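Uncharacterized protein (PDB 2P8T) is of unknown function but pairs a winged-helix-like domain with an alpha/beta domain and may bind ATP and act as an aminoacyl-tRNA ligase. Local coordinates at residues T16-A22 and L176-H181; E38-L42 and T171-A175; H56-I60 and T70-I76; L81-P87 and A99-K103. All coordinates share one frame. Residues are numbered along the deposited sequence.

Contact 1. Residues T16-A22 and L176-H181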
loop_
_atom_site.group_PDB
_atom_site.type_symbol
_atom_site.label_atom_id
_atom_site.label_comp_id
_atom_site.label_asym_id
_atom_site.label_seq_id
_atom_site.Cartn_x
_atom_site.Cartn_y
_atom_site.Cartn_z
ATOM N N THR A 16 -1.291 -13.610 -1.030
ATOM C CA THR A 16 -0.007 -13.204 -0.463
ATOM C C THR A 16 -0.197 -12.258 0.734
ATOM O O THR A 16 -1.300 -11.781 0.962
ATOM C CB THR A 16 0.851 -12.497 -1.540
ATOM O OG1 THR A 16 0.215 -11.269 -1.912
ATOM C CG2 THR A 16 0.949 -13.374 -2.797
ATOM N N VAL A 17 0.879 -11.997 1.490
ATOM C CA VAL A 17 0.831 -10.998 2.572
ATOM C C VAL A 17 0.396 -9.627 2.015
ATOM O O VAL A 17 -0.298 -8.866 2.692
ATOM C CB VAL A 17 2.170 -10.921 3.373
ATOM C CG1 VAL A 17 3.299 -10.376 2.507
ATOM C CG2 VAL A 17 2.026 -10.097 4.640
ATOM N N GLU A 18 0.754 -9.342 0.760
ATOM C CA GLU A 18 0.390 -8.071 0.153
ATOM C C GLU A 18 -1.107 -8.023 -0.060
ATOM O O GLU A 18 -1.706 -6.975 0.073
ATOM C CB GLU A 18 1.138 -7.834 -1.172
ATOM C CG GLU A 18 2.619 -7.509 -0.994
ATOM C CD GLU A 18 3.510 -8.727 -0.913
ATOM O OE1 GLU A 18 2.993 -9.856 -1.074
ATOM O OE2 GLU A 18 4.736 -8.551 -0.706
ATOM N N ASP A 19 -1.715 -9.170 -0.393
ATOM C CA ASP A 19 -3.165 -9.243 -0.507
ATOM C C ASP A 19 -3.831 -9.042 0.861
ATOM O O ASP A 19 -4.849 -8.372 0.951
ATOM C CB ASP A 19 -3.613 -10.592 -1.103
ATOM C CG ASP A 19 -3.105 -10.818 -2.519
ATOM O OD1 ASP A 19 -3.168 -9.881 -3.364
ATOM O OD2 ASP A 19 -2.652 -11.951 -2.791
ATOM N N VAL A 20 -3.269 -9.634 1.912
ATOM C CA VAL A 20 -3.796 -9.459 3.280
ATOM C C VAL A 20 -3.736 -7.974 3.606
ATOM O O VAL A 20 -4.764 -7.369 3.952
ATOM C CB VAL A 20 -3.004 -10.259 4.338
ATOM C CG1 VAL A 20 -3.541 -9.996 5.771
ATOM C CG2 VAL A 20 -3.000 -11.772 4.012
ATOM N N LEU A 21 -2.558 -7.373 3.432
ATOM C CA LEU A 21 -2.413 -5.937 3.739
ATOM C C LEU A 21 -3.393 -5.084 2.940
ATOM O O LEU A 21 -4.040 -4.196 3.501
ATOM C CB LEU A 21 -0.972 -5.452 3.553
ATOM C CG LEU A 21 0.098 -6.056 4.473
ATOM C CD1 LEU A 21 1.500 -5.871 3.920
ATOM C CD2 LEU A 21 -0.033 -5.490 5.876
ATOM N N ALA A 22 -3.536 -5.375 1.640
ATOM C CA ALA A 22 -4.477 -4.666 0.781
ATOM C C ALA A 22 -5.915 -4.719 1.286
ATOM O O ALA A 22 -6.603 -3.694 1.301
ATOM C CB ALA A 22 -4.395 -5.163 -0.670
ATOM N N LEU A 176 -1.774 -0.729 -6.677
ATOM C CA LEU A 176 -1.965 -0.920 -5.242
ATOM C C LEU A 176 -1.082 -2.042 -4.722
ATOM O O LEU A 176 -0.372 -1.869 -3.726
ATOM C CB LEU A 176 -3.431 -1.206 -4.900
ATOM C CG LEU A 176 -3.712 -1.335 -3.389
ATOM C CD1 LEU A 176 -3.177 -0.147 -2.593
ATOM C CD2 LEU A 176 -5.211 -1.520 -3.149
ATOM N N LYS A 177 -1.136 -3.188 -5.400
ATOM C CA LYS A 177 -0.380 -4.374 -4.994
ATOM C C LYS A 177 1.127 -4.116 -4.991
ATOM O O LYS A 177 1.830 -4.492 -4.044
ATOM C CB LYS A 177 -0.740 -5.563 -5.913
ATOM C CG LYS A 177 -0.360 -6.967 -5.376
ATOM C CD LYS A 177 -1.176 -8.077 -6.089
ATOM C CE LYS A 177 -0.528 -9.469 -5.974
ATOM N NZ LYS A 177 -0.502 -9.979 -4.545
ATOM N N SER A 178 1.622 -3.464 -6.039
ATOM C CA SER A 178 3.053 -3.196 -6.137
ATOM C C SER A 178 3.507 -2.171 -5.094
ATOM O O SER A 178 4.593 -2.315 -4.513
ATOM C CB SER A 178 3.442 -2.747 -7.551
ATOM O OG SER A 178 2.727 -1.586 -7.971
ATOM N N ALA A 179 2.688 -1.148 -4.847
ATOM C CA ALA A 179 3.028 -0.159 -3.793
ATOM C C ALA A 179 3.092 -0.841 -2.413
ATOM O O ALA A 179 4.016 -0.595 -1.628
ATOM C CB ALA A 179 2.014 0.999 -3.798
ATOM N N ILE A 180 2.122 -1.710 -2.128
ATOM C CA ILE A 180 2.111 -2.452 -0.866
ATOM C C ILE A 180 3.330 -3.375 -0.781
ATOM O O ILE A 180 3.942 -3.506 0.267
ATOM C CB ILE A 180 0.766 -3.191 -0.636
ATOM C CG1 ILE A 180 -0.343 -2.157 -0.436
ATOM C CG2 ILE A 180 0.860 -4.127 0.609
ATOM C CD1 ILE A 180 -1.756 -2.713 -0.420
ATOM N N HIS A 181 3.714 -3.985 -1.903
ATOM C CA HIS A 181 4.928 -4.809 -1.894
ATOM C C HIS A 181 6.159 -4.001 -1.429
ATOM O O HIS A 181 6.926 -4.457 -0.604
ATOM C CB HIS A 181 5.159 -5.405 -3.282
ATOM C CG HIS A 181 6.373 -6.273 -3.360
ATOM N ND1 HIS A 181 6.535 -7.393 -2.576
ATOM C CD2 HIS A 181 7.492 -6.173 -4.113
ATOM C CE1 HIS A 181 7.702 -7.953 -2.846
ATOM N NE2 HIS A 181 8.298 -7.237 -3.783
#
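A helix-helix interface between the N-terminal helix-turn-helix-type domain and the alpha/beta domain forms here, with a capping box at its edge. The segments 17-22 and 176-181 cross steeply, their axes 9.3 Å apart at 106°. Thr16 is the N-cap: its OG1 accepts from Asp19 N (3.2 Å), and Asp19 OD2 accepts from Thr16 N (2.8 Å). The other carboxylate oxygen, Asp19 OD1, forms a salt bridge with Lys177 NZ (2.9 Å), which the long lysine chain reaches from its own helix. Glu18 is buried, yet its charge is met by a nearly linear hydrogen bond from His181 ND1 to Glu18 OE2 (2.8 Å). Beside these polar pairs Ile180 packs on the apolar side of the helix, its CG2 3.7 Å from Leu21 CB and its CD1 3.6 Å from Ala22 CB; the small alanine leaves room for it. Beyond the interface, Ile180 also rests on Ile100 of strand 95-102, Leu21 touches Ile195 of helix 193-196, and His181 stacks on Phe120.

Contact 2. Residues E38-L42 and T171-A175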
loop_
_atom_site.group_PDB
_atom_site.type_symbol
_atom_site.label_atom_id
_atom_site.label_comp_id
_atom_site.label_asym_id
_atom_site.label_seq_id
_atom_site.Cartn_x
_atom_site.Cartn_y
_atom_site.Cartn_z
ATOM N N GLU A 38 -12.641 -7.287 -7.396
ATOM C CA GLU A 38 -12.366 -6.352 -8.488
ATOM C C GLU A 38 -11.175 -5.441 -8.170
ATOM O O GLU A 38 -10.319 -5.204 -9.023
ATOM C CB GLU A 38 -13.617 -5.524 -8.844
ATOM C CG GLU A 38 -13.995 -4.454 -7.813
ATOM C CD GLU A 38 -14.978 -3.401 -8.324
ATOM O OE1 GLU A 38 -15.935 -3.761 -9.053
ATOM O OE2 GLU A 38 -14.804 -2.212 -7.962
ATOM N N ARG A 39 -11.122 -4.959 -6.931
ATOM C CA ARG A 39 -10.110 -3.990 -6.507
ATOM C C ARG A 39 -8.742 -4.615 -6.230
ATOM O O ARG A 39 -7.713 -3.935 -6.320
ATOM C CB ARG A 39 -10.609 -3.197 -5.295
ATOM C CG ARG A 39 -11.834 -2.339 -5.600
ATOM C CD ARG A 39 -11.981 -1.158 -4.660
ATOM N NE ARG A 39 -10.739 -0.396 -4.506
ATOM C CZ ARG A 39 -10.673 0.926 -4.355
ATOM N NH1 ARG A 39 -11.780 1.663 -4.363
ATOM N NH2 ARG A 39 -9.491 1.513 -4.215
ATOM N N LEU A 40 -8.729 -5.903 -5.893
ATOM C CA LEU A 40 -7.481 -6.639 -5.677
ATOM C C LEU A 40 -6.988 -7.304 -6.955
ATOM O O LEU A 40 -5.795 -7.585 -7.090
ATOM C CB LEU A 40 -7.659 -7.729 -4.622
ATOM C CG LEU A 40 -8.054 -7.480 -3.166
ATOM C CD1 LEU A 40 -8.267 -8.834 -2.503
ATOM C CD2 LEU A 40 -6.996 -6.689 -2.428
ATOM N N GLU A 41 -7.916 -7.571 -7.875
ATOM C CA GLU A 41 -7.645 -8.349 -9.086
ATOM C C GLU A 41 -7.208 -9.760 -8.677
ATOM O O GLU A 41 -6.184 -10.269 -9.144
ATOM C CB GLU A 41 -6.578 -7.662 -9.958
ATOM C CG GLU A 41 -6.957 -7.458 -11.417
ATOM C CD GLU A 41 -6.223 -6.276 -12.055
ATOM O OE1 GLU A 41 -5.006 -6.383 -12.314
ATOM O OE2 GLU A 41 -6.873 -5.237 -12.296
ATOM N N LEU A 42 -7.986 -10.367 -7.783
ATOM C CA LEU A 42 -7.737 -11.729 -7.301
ATOM C C LEU A 42 -8.878 -12.668 -7.671
ATOM O O LEU A 42 -10.039 -12.254 -7.738
ATOM C CB LEU A 42 -7.557 -11.742 -5.781
ATOM C CG LEU A 42 -6.151 -11.808 -5.183
ATOM C CD1 LEU A 42 -5.389 -10.531 -5.479
ATOM C CD2 LEU A 42 -6.233 -12.066 -3.672
ATOM N N THR A 171 -3.426 -1.132 -14.283
ATOM C CA THR A 171 -4.683 -1.125 -13.532
ATOM C C THR A 171 -4.425 -0.589 -12.127
ATOM O O THR A 171 -3.308 -0.713 -11.632
ATOM C CB THR A 171 -5.324 -2.545 -13.451
ATOM O OG1 THR A 171 -4.544 -3.394 -12.609
ATOM C CG2 THR A 171 -5.459 -3.197 -14.838
ATOM N N PRO A 172 -5.447 0.025 -11.494
ATOM C CA PRO A 172 -5.318 0.427 -10.098
ATOM C C PRO A 172 -4.909 -0.722 -9.167
ATOM O O PRO A 172 -4.151 -0.497 -8.226
ATOM C CB PRO A 172 -6.714 0.943 -9.749
ATOM C CG PRO A 172 -7.284 1.395 -11.055
ATOM C CD PRO A 172 -6.749 0.432 -12.063
ATOM N N ALA A 173 -5.387 -1.939 -9.431
ATOM C CA ALA A 173 -5.086 -3.074 -8.557
ATOM C C ALA A 173 -3.603 -3.402 -8.575
ATOM O O ALA A 173 -2.997 -3.663 -7.529
ATOM C CB ALA A 173 -5.903 -4.287 -8.947
ATOM N N LYS A 174 -3.016 -3.374 -9.768
ATOM C CA LYS A 174 -1.583 -3.621 -9.899
ATOM C C LYS A 174 -0.759 -2.513 -9.247
ATOM O O LYS A 174 0.247 -2.811 -8.627
ATOM C CB LYS A 174 -1.167 -3.799 -11.352
ATOM C CG LYS A 174 -1.754 -5.062 -11.991
ATOM C CD LYS A 174 -1.356 -5.128 -13.449
ATOM C CE LYS A 174 -2.189 -6.173 -14.197
ATOM N NZ LYS A 174 -1.971 -7.528 -13.642
ATOM N N ALA A 175 -1.180 -1.260 -9.395
ATOM C CA ALA A 175 -0.521 -0.142 -8.679
ATOM C C ALA A 175 -0.599 -0.337 -7.160
ATOM O O ALA A 175 0.377 -0.115 -6.435
ATOM C CB ALA A 175 -1.141 1.221 -9.082
HETATM O O HOH W 1 -7.939 -2.384 -10.901
HETATM O O HOH W 2 -3.383 -8.188 -11.059
#
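Helix N-capping and a cross-domain salt bridge meet where the end of helix 33-40, in the helix-turn-helix-type domain, approaches the start of helix 172-187. Thr171 is the N-cap residue of the latter. Its OG1 accepts from Lys174 N (3.2 Å) and donates to Glu41 OE2 (3.0 Å), so one hydroxyl both closes the first turn and links the domains, a double role suited to threonine. Pro172 follows at the first helical position, where its lack of an amide proton costs nothing, and its side chain touches Pro96. Ala173 makes the closest backbone approach, with its CA 5.2 Å from Leu40 CA. Ala173 CB lies 3.2 Å from Arg39 O and 3.6 Å from Glu41 CB, and a larger side chain would not fit so near the main chain. Water 1 accepts from Ala173 N (3.0 Å) and donates weakly to Glu41 OE2 (3.3 Å). Glu41, with positive phi just past its helix, thus brings its acid to the open amino end of helix 172-187. Lys174 adds a salt bridge, NZ to Glu41 OE1 at 3.5 Å, reinforced by water 2, which lies 2.7 Å from Glu41 OE1 and 3.0 Å from Lys174 NZ.

Contact 3. Residues H56-I60 and T70-I76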
loop_
_atom_site.group_PDB
_atom_site.type_symbol
_atom_site.label_atom_id
_atom_site.label_comp_id
_atom_site.label_asym_id
_atom_site.label_seq_id
_atom_site.Cartn_x
_atom_site.Cartn_y
_atom_site.Cartn_z
ATOM N N HIS A 56 -12.010 -16.480 10.421
ATOM C CA HIS A 56 -11.609 -17.440 11.438
ATOM C C HIS A 56 -10.758 -16.766 12.485
ATOM O O HIS A 56 -10.898 -17.039 13.678
ATOM C CB HIS A 56 -10.845 -18.632 10.821
ATOM C CG HIS A 56 -11.664 -19.412 9.845
ATOM N ND1 HIS A 56 -11.105 -20.276 8.926
ATOM C CD2 HIS A 56 -12.993 -19.402 9.596
ATOM C CE1 HIS A 56 -12.061 -20.782 8.166
ATOM N NE2 HIS A 56 -13.218 -20.265 8.547
ATOM N N LEU A 57 -9.918 -15.840 12.031
ATOM C CA LEU A 57 -8.996 -15.145 12.904
ATOM C C LEU A 57 -9.633 -13.938 13.619
ATOM O O LEU A 57 -8.943 -13.216 14.336
ATOM C CB LEU A 57 -7.766 -14.716 12.096
ATOM C CG LEU A 57 -6.786 -15.861 11.809
ATOM C CD1 LEU A 57 -5.728 -15.339 10.876
ATOM C CD2 LEU A 57 -6.158 -16.415 13.083
ATOM N N ASP A 58 -10.935 -13.754 13.422
ATOM C CA ASP A 58 -11.717 -12.673 14.072
ATOM C C ASP A 58 -11.165 -11.303 13.680
ATOM O O ASP A 58 -11.121 -10.371 14.498
ATOM C CB ASP A 58 -11.734 -12.816 15.597
ATOM C CG ASP A 58 -12.709 -11.835 16.271
ATOM O OD1 ASP A 58 -13.766 -11.550 15.670
ATOM O OD2 ASP A 58 -12.389 -11.345 17.387
ATOM N N ILE A 59 -10.726 -11.198 12.431
ATOM C CA ILE A 59 -10.205 -9.937 11.928
ATOM C C ILE A 59 -11.292 -9.201 11.186
ATOM O O ILE A 59 -11.361 -7.974 11.236
ATOM C CB ILE A 59 -8.932 -10.133 11.084
ATOM C CG1 ILE A 59 -7.793 -10.575 12.012
ATOM C CG2 ILE A 59 -8.540 -8.856 10.344
ATOM C CD1 ILE A 59 -6.508 -11.031 11.262
ATOM N N ILE A 60 -12.150 -9.958 10.518
ATOM C CA ILE A 60 -13.344 -9.410 9.871
ATOM C C ILE A 60 -14.600 -10.189 10.259
ATOM O O ILE A 60 -14.525 -11.318 10.755
ATOM C CB ILE A 60 -13.244 -9.382 8.325
ATOM C CG1 ILE A 60 -13.308 -10.806 7.733
ATOM C CG2 ILE A 60 -12.009 -8.593 7.853
ATOM C CD1 ILE A 60 -13.363 -10.832 6.238
ATOM N N THR A 70 -13.402 -6.158 12.615
ATOM C CA THR A 70 -13.759 -6.351 14.018
ATOM C C THR A 70 -12.903 -5.397 14.855
ATOM O O THR A 70 -12.095 -4.647 14.301
ATOM C CB THR A 70 -13.436 -7.780 14.465
ATOM O OG1 THR A 70 -12.011 -7.973 14.401
ATOM C CG2 THR A 70 -14.149 -8.826 13.570
ATOM N N LEU A 71 -13.050 -5.452 16.180
ATOM C CA LEU A 71 -12.186 -4.670 17.074
ATOM C C LEU A 71 -10.709 -5.066 16.911
ATOM O O LEU A 71 -9.831 -4.201 16.823
ATOM C CB LEU A 71 -12.651 -4.776 18.524
ATOM C CG LEU A 71 -14.103 -4.301 18.736
ATOM C CD1 LEU A 71 -14.561 -4.534 20.182
ATOM C CD2 LEU A 71 -14.335 -2.843 18.297
ATOM N N LYS A 72 -10.454 -6.367 16.808
ATOM C CA LYS A 72 -9.104 -6.849 16.466
ATOM C C LYS A 72 -8.631 -6.307 15.105
ATOM O O LYS A 72 -7.492 -5.826 14.992
ATOM C CB LYS A 72 -9.069 -8.385 16.508
ATOM C CG LYS A 72 -7.713 -8.981 16.165
ATOM C CD LYS A 72 -7.793 -10.476 16.042
ATOM C CE LYS A 72 -6.475 -11.034 15.490
ATOM N NZ LYS A 72 -6.528 -12.527 15.462
ATOM N N GLY A 73 -9.494 -6.360 14.086
ATOM C CA GLY A 73 -9.160 -5.856 12.752
ATOM C C GLY A 73 -8.870 -4.354 12.725
ATOM O O GLY A 73 -7.955 -3.901 12.035
ATOM N N LYS A 74 -9.663 -3.585 13.480
ATOM C CA LYS A 74 -9.430 -2.146 13.645
ATOM C C LYS A 74 -8.119 -1.809 14.365
ATOM O O LYS A 74 -7.454 -0.825 14.009
ATOM C CB LYS A 74 -10.609 -1.503 14.397
ATOM C CG LYS A 74 -10.453 0.001 14.622
ATOM C CD LYS A 74 -10.737 0.781 13.324
ATOM C CE LYS A 74 -11.006 2.257 13.605
ATOM N NZ LYS A 74 -9.797 2.968 14.060
ATOM N N GLU A 75 -7.754 -2.599 15.371
ATOM C CA GLU A 75 -6.510 -2.383 16.100
ATOM C C GLU A 75 -5.347 -2.666 15.147
ATOM O O GLU A 75 -4.329 -1.975 15.164
ATOM C CB GLU A 75 -6.390 -3.287 17.331
ATOM C CG GLU A 75 -7.379 -2.984 18.464
ATOM C CD GLU A 75 -7.256 -3.958 19.622
ATOM O OE1 GLU A 75 -7.042 -5.174 19.374
ATOM O OE2 GLU A 75 -7.389 -3.515 20.787
ATOM N N ILE A 76 -5.511 -3.688 14.315
ATOM C CA ILE A 76 -4.485 -3.998 13.317
ATOM C C ILE A 76 -4.309 -2.867 12.306
ATOM O O ILE A 76 -3.184 -2.447 12.050
ATOM C CB ILE A 76 -4.756 -5.341 12.607
ATOM C CG1 ILE A 76 -4.450 -6.492 13.564
ATOM C CG2 ILE A 76 -3.873 -5.475 11.347
ATOM C CD1 ILE A 76 -5.035 -7.864 13.108
HETATM O O HOH W 3 -12.409 -8.517 17.635
#
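Three hydrogen bonds tie the turn after helix 44-56 to the start of helix 71-81, at the base of the two-stranded hairpin of a winged-helix-like domain, where its strands begin and end. Thr70 OG1 donates to Asp58 O (2.6 Å), Lys72 NZ to Leu57 O (2.8 Å), and Thr70 N to Ile59 O (3.1 Å). Threonine suits the N-cap, because the same OG1 also accepts from Gly73 N (3.0 Å). Asp58, at positive phi in a Schellman motif, ends the preceding helix and leaves the Leu57 and Asp58 carbonyls to these donors. Water 3 joins Asp58 OD2 (2.8 Å) to Lys72 N (3.0 Å). The closest pair of CA atoms is Gly73 and Ile59, 4.3 Å apart, and a CB on Gly73 would clash with Ile59 O. Further out the contact turns apolar. The aliphatic part of Lys72 covers Ile59, with CE 3.7 Å from Ile59 CG1, while Ile59 touches Val198 and Ile76 touches Ile195. Their own meeting is between Ile59 CD1 and Ile76 CD1, at 4.0 Å.

Contact 4. Residues L81-P87 and A99-K103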
loop_
_atom_site.group_PDB
_atom_site.type_symbol
_atom_site.label_atom_id
_atom_site.label_comp_id
_atom_site.label_asym_id
_atom_site.label_seq_id
_atom_site.Cartn_x
_atom_site.Cartn_y
_atom_site.Cartn_z
ATOM N N LEU A 81 -1.620 2.128 10.057
ATOM C CA LEU A 81 -1.651 3.559 9.798
ATOM C C LEU A 81 -0.683 4.349 10.663
ATOM O O LEU A 81 -0.438 5.529 10.397
ATOM C CB LEU A 81 -3.059 4.099 9.950
ATOM C CG LEU A 81 -3.997 3.840 8.789
ATOM C CD1 LEU A 81 -5.355 4.359 9.192
ATOM C CD2 LEU A 81 -3.518 4.508 7.500
ATOM N N SER A 82 -0.125 3.714 11.691
ATOM C CA SER A 82 0.992 4.311 12.436
ATOM C C SER A 82 2.314 4.264 11.659
ATOM O O SER A 82 3.224 5.039 11.953
ATOM C CB SER A 82 1.175 3.671 13.826
ATOM O OG SER A 82 1.861 2.418 13.775
ATOM N N MET A 83 2.430 3.361 10.686
ATOM C CA MET A 83 3.682 3.207 9.942
ATOM C C MET A 83 3.571 3.582 8.458
ATOM O O MET A 83 4.587 3.717 7.767
ATOM C CB MET A 83 4.312 1.807 10.158
ATOM C CG MET A 83 3.542 0.552 9.682
ATOM S SD MET A 83 4.224 -1.067 10.302
ATOM C CE MET A 83 3.546 -1.042 11.950
ATOM N N PHE A 84 2.328 3.734 7.999
ATOM C CA PHE A 84 1.987 4.085 6.616
ATOM C C PHE A 84 0.897 5.141 6.586
ATOM O O PHE A 84 0.103 5.271 7.523
ATOM C CB PHE A 84 1.456 2.866 5.847
ATOM C CG PHE A 84 2.368 1.677 5.882
ATOM C CD1 PHE A 84 3.654 1.748 5.347
ATOM C CD2 PHE A 84 1.935 0.481 6.450
ATOM C CE1 PHE A 84 4.500 0.656 5.387
ATOM C CE2 PHE A 84 2.752 -0.623 6.470
ATOM C CZ PHE A 84 4.050 -0.537 5.948
ATOM N N SER A 85 0.844 5.895 5.496
ATOM C CA SER A 85 -0.296 6.775 5.246
ATOM C C SER A 85 -1.418 5.950 4.644
ATOM O O SER A 85 -1.192 4.813 4.229
ATOM C CB SER A 85 0.102 7.894 4.291
ATOM O OG SER A 85 0.525 7.376 3.030
ATOM N N GLU A 86 -2.633 6.492 4.615
ATOM C CA GLU A 86 -3.686 5.913 3.779
ATOM C C GLU A 86 -3.217 5.895 2.310
ATOM O O GLU A 86 -2.849 6.936 1.792
ATOM C CB GLU A 86 -4.977 6.740 3.880
ATOM C CG GLU A 86 -5.683 6.680 5.243
ATOM C CD GLU A 86 -6.451 5.373 5.481
ATOM O OE1 GLU A 86 -6.532 4.526 4.556
ATOM O OE2 GLU A 86 -7.006 5.220 6.606
ATOM N N PRO A 87 -3.240 4.720 1.633
ATOM C CA PRO A 87 -2.882 4.710 0.196
ATOM C C PRO A 87 -3.801 5.632 -0.599
ATOM O O PRO A 87 -5.011 5.652 -0.356
ATOM C CB PRO A 87 -3.083 3.245 -0.211
ATOM C CG PRO A 87 -2.858 2.480 1.083
ATOM C CD PRO A 87 -3.533 3.359 2.127
ATOM N N ALA A 99 0.140 6.202 -4.094
ATOM C CA ALA A 99 1.189 6.737 -3.257
ATOM C C ALA A 99 0.941 6.266 -1.828
ATOM O O ALA A 99 -0.210 6.290 -1.347
ATOM C CB ALA A 99 1.222 8.280 -3.321
ATOM N N ILE A 100 2.011 5.790 -1.197
ATOM C CA ILE A 100 2.004 5.423 0.219
ATOM C C ILE A 100 3.223 6.043 0.911
ATOM O O ILE A 100 4.369 5.849 0.491
ATOM C CB ILE A 100 2.004 3.872 0.435
ATOM C CG1 ILE A 100 0.869 3.199 -0.351
ATOM C CG2 ILE A 100 1.956 3.538 1.936
ATOM C CD1 ILE A 100 0.848 1.646 -0.254
ATOM N N VAL A 101 2.972 6.778 1.989
ATOM C CA VAL A 101 4.036 7.337 2.815
ATOM C C VAL A 101 4.439 6.250 3.796
ATOM O O VAL A 101 3.570 5.629 4.445
ATOM C CB VAL A 101 3.565 8.576 3.617
ATOM C CG1 VAL A 101 4.682 9.125 4.531
ATOM C CG2 VAL A 101 3.030 9.649 2.696
ATOM N N VAL A 102 5.741 6.015 3.897
ATOM C CA VAL A 102 6.295 5.097 4.902
ATOM C C VAL A 102 6.959 5.929 6.006
ATOM O O VAL A 102 7.905 6.680 5.758
ATOM C CB VAL A 102 7.329 4.128 4.297
ATOM C CG1 VAL A 102 7.840 3.170 5.360
ATOM C CG2 VAL A 102 6.719 3.355 3.129
ATOM N N LYS A 103 6.443 5.779 7.224
ATOM C CA LYS A 103 6.854 6.588 8.351
ATOM C C LYS A 103 8.085 6.001 8.984
ATOM O O LYS A 103 8.197 4.786 9.102
ATOM C CB LYS A 103 5.698 6.714 9.355
ATOM C CG LYS A 103 4.569 7.565 8.793
ATOM C CD LYS A 103 3.185 7.115 9.230
ATOM C CE LYS A 103 2.145 8.104 8.726
ATOM N NZ LYS A 103 0.735 7.733 9.045
HETATM O O HOH W 4 -0.556 7.879 0.720
#
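This is an irregular, strand-like backbone pairing: the linker 81-87, between helix 71-81 and strand 88-92, runs beside the end of strand 95-102. Phe84 and Val102 form a single bridge, flanked by Lys103 N to Met83 O (2.8 Å) and Ser85 N to Val101 O (2.9 Å). Next, a side chain replaces the main chain: Ser85 OG accepts from Val101 N (2.7 Å), and it donates to water 4, which in turn donates to Glu86 O and Ala99 O. A short hydroxyl suits this place, being able to do both. Lys103 is long enough to double back, its NZ donating to Leu81 O (2.8 Å) and Phe84 O (3.0 Å), with Asp157 as its ionic partner. On the apolar side, Phe84 CB meets Ile100 CG2 (4.0 Å) and Pro87 CB meets Ile100 CG1 (4.0 Å). The Phe84 side chain reaches Phe25 of helix 17-26 and Ala183 of helix 172-187, between the domains. Such pairing leads into the antiparallel 88-92/95-102 hairpin that forms one edge of the five-stranded sheet of the alpha/beta domain.

Contacts 1 and 2 join the same two domains through successive turns of helix 172-187, which faces helices 17-26 and 33-40. Contact 1 is mostly buried and mixes apolar packing with compensated charges; contact 2, nearer the surface, relies on a carboxylate and waters. Contact 4 touches contact 1 directly, Ile100 CD1 lying 3.8 Å from Ala179 CB, so the linker, the sheet and the helix interface share one apolar layer. Contact 3 stands apart, its centre about 18 Å from that of contact 1, and works within the N-terminal domain, with main-chain carbonyls as acceptors. Helix 71-81 begins in contact 3 and leads to the linker of contact 4.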